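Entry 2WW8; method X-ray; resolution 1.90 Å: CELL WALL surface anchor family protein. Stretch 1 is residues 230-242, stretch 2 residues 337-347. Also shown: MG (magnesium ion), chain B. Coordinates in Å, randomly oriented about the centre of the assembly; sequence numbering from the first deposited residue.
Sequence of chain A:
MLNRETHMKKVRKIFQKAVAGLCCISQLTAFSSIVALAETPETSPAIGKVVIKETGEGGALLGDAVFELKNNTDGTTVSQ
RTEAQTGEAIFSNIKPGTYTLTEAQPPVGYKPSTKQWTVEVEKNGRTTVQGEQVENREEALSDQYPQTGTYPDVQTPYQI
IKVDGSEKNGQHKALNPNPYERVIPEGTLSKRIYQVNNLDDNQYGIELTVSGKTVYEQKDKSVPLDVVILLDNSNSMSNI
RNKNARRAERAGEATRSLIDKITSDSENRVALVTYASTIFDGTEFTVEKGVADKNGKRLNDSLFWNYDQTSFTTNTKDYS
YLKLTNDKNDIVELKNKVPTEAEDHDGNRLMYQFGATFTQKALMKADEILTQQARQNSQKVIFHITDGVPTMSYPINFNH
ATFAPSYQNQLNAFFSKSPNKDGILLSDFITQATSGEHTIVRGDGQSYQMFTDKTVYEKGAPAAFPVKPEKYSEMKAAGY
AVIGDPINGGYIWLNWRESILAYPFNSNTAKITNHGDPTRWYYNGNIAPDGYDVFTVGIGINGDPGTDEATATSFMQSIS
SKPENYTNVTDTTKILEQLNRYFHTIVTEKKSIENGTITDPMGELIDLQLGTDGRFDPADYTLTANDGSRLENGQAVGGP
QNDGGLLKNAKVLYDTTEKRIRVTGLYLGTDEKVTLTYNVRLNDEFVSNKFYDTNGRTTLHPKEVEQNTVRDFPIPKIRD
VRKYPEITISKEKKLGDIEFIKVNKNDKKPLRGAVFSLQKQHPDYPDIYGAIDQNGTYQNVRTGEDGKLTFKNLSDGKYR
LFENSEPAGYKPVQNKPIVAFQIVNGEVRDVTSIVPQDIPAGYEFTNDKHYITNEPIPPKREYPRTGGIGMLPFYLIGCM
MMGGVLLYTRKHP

Stretch 1, residues 230-242: LLDNSNSMSNIRN
Stretch 2 337-347: KVPTEAEDHDG

Stretch 1 leaves a strand at Asp-232, makes a 3-10 segment over 235-237 and a type I turn from Ser-238 to Arg-241; stretch 2, without helix or strand, is extended at Glu-341 to Glu-343 but bends at Thr-340 (-118/14) and Asp-344 (-80/-27). Register: Leu-231 CA to Val-338 CA 8.6 Å, Asn-235 CA to Glu-343 CA 5.4 Å, Ser-238 CA to Ala-342 CA 4.6 Å. The contact buries 627 Å², both sides summed; Leu-231 and Asn-233 are buried.

Ala-342 (phi/psi -132/179) covers the most surface. Its CB points toward stretch 1, 3.5 Å from Ser-238 N, 3.6 Å from Ser-234 O and 4.0 Å from Met-237 CB, a methyl small enough to sit against the 3-10 backbone. Beside it Asn-233 (t) donates from ND2 to Glu-341 O at 2.9 Å. Asn-239 (m) donates from ND2 to Thr-340 O at 2.8 Å; amides suit a partner offering backbone carbonyls.

Asp-344 (m) points its CB away, yet its OD1 accepts from Ser-238 OG (t) at 2.6 Å. Water 3 lies 2.7 Å from Asp-344 OD1 and accepts from Asn-239 N and Ala-342 N.

Arg-241 (m, t, chi3 -131°) anchors NE on Asn-235 O at 3.1 Å. Its NH2 reaches His-345 O at 2.9 Å and, weakly, Glu-343 O at 2.8 Å; NH1 forms a salt bridge with Asp-346 OD1 at 3.4 Å, its hydrogen bond weak. Within the strand, Leu-231 (t, p) packs CD2 3.7 Å from Pro-339 CD.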

ATOM      1  N   LEU A 230      21.740  14.265  26.671  1.00 14.69           N
ATOM      2  CA  LEU A 230      22.025  15.660  26.988  1.00 13.54           C
ATOM      3  C   LEU A 230      22.511  16.301  25.710  1.00 14.64           C
ATOM      4  O   LEU A 230      23.407  15.770  25.076  1.00 12.60           O
ATOM      5  CB  LEU A 230      23.226  15.818  27.928  1.00 15.58           C
ATOM      6  CG  LEU A 230      23.139  15.244  29.340  1.00 18.19           C
ATOM      7  CD1 LEU A 230      24.421  15.512  30.124  1.00 17.01           C
ATOM      8  CD2 LEU A 230      21.967  15.972  30.005  1.00 19.57           C
ATOM      9  N   LEU A 231      21.933  17.432  25.337  1.00 11.70           N
ATOM     10  CA  LEU A 231      22.224  17.953  24.019  1.00 12.88           C
ATOM     11  C   LEU A 231      22.592  19.459  24.135  1.00 13.71           C
ATOM     12  O   LEU A 231      21.767  20.267  24.584  1.00 14.35           O
ATOM     13  CB  LEU A 231      20.977  17.795  23.159  1.00 13.54           C
ATOM     14  CG  LEU A 231      21.055  18.464  21.761  1.00 16.42           C
ATOM     15  CD1 LEU A 231      22.236  17.931  20.928  1.00 15.55           C
ATOM     16  CD2 LEU A 231      19.685  18.244  20.977  1.00 12.43           C
ATOM     17  N   ASP A 232      23.830  19.780  23.789  1.00 13.41           N
ATOM     18  CA  ASP A 232      24.348  21.161  23.763  1.00 14.02           C
ATOM     19  C   ASP A 232      23.619  21.990  22.695  1.00 13.53           C
ATOM     20  O   ASP A 232      23.548  21.627  21.508  1.00 13.62           O
ATOM     21  CB  ASP A 232      25.896  21.028  23.602  1.00 13.69           C
ATOM     22  CG  ASP A 232      26.674  22.349  23.510  1.00 17.80           C
ATOM     23  OD1 ASP A 232      26.097  23.427  23.235  1.00 19.21           O
ATOM     24  OD2 ASP A 232      27.912  22.209  23.722  1.00 11.72           O
ATOM     25  N   ASN A 233      23.014  23.104  23.119  1.00 11.46           N
ATOM     26  CA  ASN A 233      22.345  24.023  22.171  1.00 12.06           C
ATOM     27  C   ASN A 233      23.009  25.426  22.298  1.00 12.52           C
ATOM     28  O   ASN A 233      22.332  26.454  22.124  1.00 14.02           O
ATOM     29  CB  ASN A 233      20.832  24.074  22.415  1.00 11.17           C
ATOM     30  CG  ASN A 233      20.024  24.749  21.278  1.00 14.88           C
ATOM     31  OD1 ASN A 233      19.257  25.656  21.572  1.00 20.32           O
ATOM     32  ND2 ASN A 233      20.212  24.367  20.036  1.00 14.29           N
ATOM     33  N   SER A 234      24.310  25.468  22.613  1.00 12.63           N
ATOM     34  CA  SER A 234      25.055  26.726  22.747  1.00 14.36           C
ATOM     35  C   SER A 234      25.112  27.443  21.349  1.00 13.86           C
ATOM     36  O   SER A 234      24.862  26.832  20.299  1.00 10.99           O
ATOM     37  CB  SER A 234      26.468  26.484  23.321  1.00 15.95           C
ATOM     38  OG  SER A 234      27.154  25.637  22.394  1.00 16.02           O
ATOM     39  N   ASN A 235      25.436  28.742  21.336  1.00 13.09           N
ATOM     40  CA  ASN A 235      25.405  29.547  20.105  1.00 13.76           C
ATOM     41  C   ASN A 235      26.282  28.958  18.978  1.00 12.67           C
ATOM     42  O   ASN A 235      25.898  29.004  17.819  1.00 14.63           O
ATOM     43  CB  ASN A 235      25.919  30.958  20.442  1.00 12.16           C
ATOM     44  CG  ASN A 235      25.006  31.692  21.413  1.00 14.45           C
ATOM     45  OD1 ASN A 235      23.819  31.399  21.494  1.00 15.96           O
ATOM     46  ND2 ASN A 235      25.564  32.622  22.165  1.00 11.82           N
ATOM     47  N   SER A 236      27.464  28.429  19.326  1.00 13.43           N
ATOM     48  CA  SER A 236      28.374  27.792  18.381  1.00 16.08           C
ATOM     49  C   SER A 236      27.698  26.659  17.603  1.00 15.68           C
ATOM     50  O   SER A 236      28.216  26.236  16.574  1.00 13.50           O
ATOM     51  CB  SER A 236      29.546  27.168  19.136  1.00 15.76           C
ATOM     52  OG  SER A 236      29.119  26.192  20.078  1.00 16.31           O
ATOM     53  N   MET A 237      26.587  26.107  18.119  1.00 15.33           N
ATOM     54  CA  MET A 237      25.887  25.062  17.332  1.00 14.04           C
ATOM     55  C   MET A 237      25.094  25.614  16.151  1.00 12.72           C
ATOM     56  O   MET A 237      24.623  24.853  15.342  1.00 12.52           O
ATOM     57  CB  MET A 237      24.939  24.209  18.216  1.00 14.60           C
ATOM     58  CG  MET A 237      25.637  23.488  19.376  1.00 13.53           C
ATOM     59  SD  MET A 237      26.490  22.043  18.711  1.00 17.78           S
ATOM     60  CE  MET A 237      25.137  20.918  18.353  1.00 15.27           C
ATOM     61  N   SER A 238      24.855  26.921  16.092  1.00 10.73           N
ATOM     62  CA  SER A 238      24.185  27.556  14.963  1.00 11.67           C
ATOM     63  C   SER A 238      24.598  27.003  13.601  1.00 12.96           C
ATOM     64  O   SER A 238      25.798  26.879  13.308  1.00 12.81           O
ATOM     65  CB  SER A 238      24.541  29.059  15.016  1.00 12.29           C
ATOM     66  OG  SER A 238      24.261  29.634  13.763  1.00 16.84           O
ATOM     67  N   ASN A 239      23.629  26.704  12.739  1.00 12.37           N
ATOM     68  CA  ASN A 239      23.865  25.847  11.582  1.00 13.91           C
ATOM     69  C   ASN A 239      24.856  26.505  10.589  1.00 15.67           C
ATOM     70  O   ASN A 239      25.656  25.816   9.906  1.00 12.16           O
ATOM     71  CB  ASN A 239      22.513  25.577  10.910  1.00 12.57           C
ATOM     72  CG  ASN A 239      21.739  24.472  11.627  1.00 18.70           C
ATOM     73  OD1 ASN A 239      22.345  23.539  12.133  1.00 18.38           O
ATOM     74  ND2 ASN A 239      20.434  24.591  11.720  1.00 13.51           N
ATOM     75  N   ILE A 240      24.768  27.844  10.500  1.00 16.39           N
ATOM     76  CA  ILE A 240      25.552  28.562   9.493  1.00 16.97           C
ATOM     77  C   ILE A 240      26.948  28.752  10.096  1.00 16.64           C
ATOM     78  O   ILE A 240      27.888  28.980   9.347  1.00 16.75           O
ATOM     79  CB  ILE A 240      24.933  29.914   9.044  1.00 18.52           C
ATOM     80  CG1 ILE A 240      24.806  30.899  10.216  1.00 20.16           C
ATOM     81  CG2 ILE A 240      23.605  29.689   8.287  1.00 19.33           C
ATOM     82  CD1 ILE A 240      24.525  32.350   9.669  1.00 26.32           C
ATOM     83  N   ARG A 241      27.129  28.591  11.412  1.00 16.26           N
ATOM     84  CA  ARG A 241      28.485  28.802  11.938  1.00 15.76           C
ATOM     85  C   ARG A 241      29.451  27.702  11.516  1.00 15.32           C
ATOM     86  O   ARG A 241      29.029  26.660  10.980  1.00 13.62           O
ATOM     87  CB  ARG A 241      28.553  29.053  13.433  1.00 15.26           C
ATOM     88  CG  ARG A 241      27.984  30.438  13.863  1.00 20.16           C
ATOM     89  CD  ARG A 241      28.312  30.791  15.364  1.00 26.58           C
ATOM     90  NE  ARG A 241      27.123  31.233  16.115  1.00 34.37           N
ATOM     91  CZ  ARG A 241      26.610  32.460  16.213  1.00 30.63           C
ATOM     92  NH1 ARG A 241      27.183  33.504  15.659  1.00 29.31           N
ATOM     93  NH2 ARG A 241      25.483  32.639  16.892  1.00 32.18           N
ATOM     94  N   ASN A 242      30.736  27.916  11.804  1.00 14.37           N
ATOM     95  CA  ASN A 242      31.739  26.868  11.593  1.00 14.61           C
ATOM     96  C   ASN A 242      31.829  26.467  10.132  1.00 14.48           C
ATOM     97  O   ASN A 242      31.911  25.254   9.840  1.00 14.66           O
ATOM     98  CB  ASN A 242      31.480  25.649  12.494  1.00 13.53           C
ATOM     99  CG  ASN A 242      31.110  26.072  13.902  1.00 13.69           C
ATOM    100  OD1 ASN A 242      31.947  26.634  14.595  1.00 14.52           O
ATOM    101  ND2 ASN A 242      29.875  25.812  14.327  1.00 12.04           N
ATOM    102  N   LYS A 337      10.569  18.170  20.354  1.00 14.84           N
ATOM    103  CA  LYS A 337      11.231  19.169  21.204  1.00 16.45           C
ATOM    104  C   LYS A 337      12.708  19.244  20.952  1.00 14.54           C
ATOM    105  O   LYS A 337      13.360  20.221  21.387  1.00 15.76           O
ATOM    106  CB  LYS A 337      10.993  18.859  22.692  1.00 15.03           C
ATOM    107  CG  LYS A 337       9.551  19.358  22.908  1.00 22.78           C
ATOM    108  CD  LYS A 337       9.059  19.094  24.281  1.00 26.05           C
ATOM    109  CE  LYS A 337       9.247  20.362  25.082  1.00 21.10           C
ATOM    110  NZ  LYS A 337       8.913  20.022  26.529  1.00 20.85           N
ATOM    111  N   VAL A 338      13.249  18.208  20.304  1.00 14.35           N
ATOM    112  CA  VAL A 338      14.665  18.222  19.911  1.00 13.64           C
ATOM    113  C   VAL A 338      14.913  19.459  19.002  1.00 13.21           C
ATOM    114  O   VAL A 338      14.269  19.552  17.992  1.00 15.08           O
ATOM    115  CB  VAL A 338      15.078  16.936  19.189  1.00 14.15           C
ATOM    116  CG1 VAL A 338      16.543  17.055  18.794  1.00 12.96           C
ATOM    117  CG2 VAL A 338      14.881  15.689  20.101  1.00 12.74           C
ATOM    118  N   PRO A 339      15.846  20.373  19.356  1.00 12.36           N
ATOM    119  CA  PRO A 339      16.091  21.547  18.538  1.00 13.65           C
ATOM    120  C   PRO A 339      16.887  21.147  17.271  1.00 14.68           C
ATOM    121  O   PRO A 339      17.768  20.269  17.368  1.00 13.56           O
ATOM    122  CB  PRO A 339      16.959  22.426  19.457  1.00 12.32           C
ATOM    123  CG  PRO A 339      17.735  21.429  20.276  1.00 12.45           C
ATOM    124  CD  PRO A 339      16.722  20.337  20.542  1.00 12.70           C
ATOM    125  N   THR A 340      16.606  21.804  16.146  1.00 12.86           N
ATOM    126  CA  THR A 340      17.499  21.679  14.963  1.00 15.95           C
ATOM    127  C   THR A 340      18.141  23.014  14.542  1.00 16.46           C
ATOM    128  O   THR A 340      18.669  23.140  13.420  1.00 15.53           O
ATOM    129  CB  THR A 340      16.740  21.103  13.738  1.00 17.24           C
ATOM    130  OG1 THR A 340      15.557  21.890  13.526  1.00 18.43           O
ATOM    131  CG2 THR A 340      16.374  19.650  14.008  1.00 17.74           C
ATOM    132  N   GLU A 341      18.053  23.993  15.447  1.00 14.97           N
ATOM    133  CA  GLU A 341      18.643  25.327  15.259  1.00 16.12           C
ATOM    134  C   GLU A 341      19.189  25.717  16.610  1.00 14.73           C
ATOM    135  O   GLU A 341      18.726  25.177  17.645  1.00 15.98           O
ATOM    136  CB  GLU A 341      17.539  26.350  14.901  1.00 17.70           C
ATOM    137  CG  GLU A 341      16.616  25.955  13.731  1.00 23.25           C
ATOM    138  CD  GLU A 341      17.255  26.072  12.344  1.00 31.81           C
ATOM    139  OE1 GLU A 341      18.346  26.681  12.180  1.00 35.46           O
ATOM    140  OE2 GLU A 341      16.648  25.552  11.384  1.00 34.06           O
ATOM    141  N   ALA A 342      20.109  26.677  16.603  1.00 13.04           N
ATOM    142  CA  ALA A 342      20.587  27.376  17.770  1.00 13.97           C
ATOM    143  C   ALA A 342      20.537  28.872  17.410  1.00 17.05           C
ATOM    144  O   ALA A 342      20.174  29.257  16.311  1.00 18.87           O
ATOM    145  CB  ALA A 342      22.031  26.924  18.109  1.00 11.17           C
ATOM    146  N   GLU A 343      20.918  29.757  18.319  1.00 19.16           N
ATOM    147  CA  GLU A 343      20.701  31.161  18.101  1.00 20.39           C
ATOM    148  C   GLU A 343      21.762  31.580  17.058  1.00 23.17           C
ATOM    149  O   GLU A 343      22.971  31.449  17.330  1.00 23.24           O
ATOM    150  CB  GLU A 343      20.843  31.877  19.452  1.00 18.95           C
ATOM    151  CG  GLU A 343      20.904  33.369  19.245  1.00 24.57           C
ATOM    152  CD  GLU A 343      19.606  33.837  18.570  1.00 25.94           C
ATOM    153  OE1 GLU A 343      18.510  33.414  19.057  1.00 28.58           O
ATOM    154  OE2 GLU A 343      19.738  34.557  17.555  1.00 27.67           O
ATOM    155  N   ASP A 344      21.296  32.007  15.878  1.00 23.35           N
ATOM    156  CA  ASP A 344      22.124  32.376  14.709  1.00 26.99           C
ATOM    157  C   ASP A 344      22.768  33.774  14.697  1.00 26.30           C
ATOM    158  O   ASP A 344      23.790  34.024  14.027  1.00 25.35           O
ATOM    159  CB  ASP A 344      21.307  32.285  13.417  1.00 25.39           C
ATOM    160  CG  ASP A 344      20.983  30.848  13.040  1.00 33.28           C
ATOM    161  OD1 ASP A 344      21.656  29.923  13.584  1.00 32.86           O
ATOM    162  OD2 ASP A 344      20.072  30.663  12.181  1.00 37.14           O
ATOM    163  N   HIS A 345      22.118  34.694  15.396  1.00 26.94           N
ATOM    164  CA  HIS A 345      22.548  36.096  15.454  1.00 27.11           C
ATOM    165  C   HIS A 345      23.767  36.230  16.375  1.00 26.77           C
ATOM    166  O   HIS A 345      24.158  35.251  17.005  1.00 23.35           O
ATOM    167  CB  HIS A 345      21.352  36.927  15.935  1.00 28.75           C
ATOM    168  CG  HIS A 345      20.159  36.774  15.038  1.00 28.69           C
ATOM    169  ND1 HIS A 345      19.189  35.809  15.236  1.00 30.54           N
ATOM    170  CD2 HIS A 345      19.847  37.391  13.873  1.00 33.12           C
ATOM    171  CE1 HIS A 345      18.310  35.866  14.248  1.00 31.86           C
ATOM    172  NE2 HIS A 345      18.684  36.817  13.405  1.00 34.69           N
ATOM    173  N   ASP A 346      24.367  37.421  16.389  1.00 25.42           N
ATOM    174  CA  ASP A 346      25.338  37.789  17.412  1.00 27.11           C
ATOM    175  C   ASP A 346      24.613  38.401  18.627  1.00 25.77           C
ATOM    176  O   ASP A 346      23.379  38.261  18.804  1.00 25.29           O
ATOM    177  CB  ASP A 346      26.424  38.703  16.804  1.00 26.92           C
ATOM    178  CG  ASP A 346      27.054  38.086  15.519  1.00 35.58           C
ATOM    179  OD1 ASP A 346      26.874  36.860  15.260  1.00 39.57           O
ATOM    180  OD2 ASP A 346      27.747  38.793  14.737  1.00 37.82           O
ATOM    181  N   GLY A 347      25.404  39.062  19.460  1.00 23.53           N
ATOM    182  CA  GLY A 347      24.955  39.550  20.742  1.00 22.85           C
ATOM    183  C   GLY A 347      23.868  40.601  20.733  1.00 23.07           C
ATOM    184  O   GLY A 347      23.461  41.077  21.824  1.00 25.24           O
TER
HETATM  185 MG    MG B1000      29.305  25.406  22.106  1.00 21.09          MG
HETATM  186  O   HOH W   1      29.411  24.347  23.898  1.00 16.77           O
HETATM  187  O   HOH W   2      21.838  29.212  21.420  1.00 18.61           O
HETATM  188  O   HOH W   3      20.901  27.345  13.599  1.00 13.18           O
HETATM  189  O   HOH W   4      29.654  27.284  22.796  1.00 18.96           O
HETATM  190  O   HOH W   5      31.326  25.400  21.551  1.00 19.78           O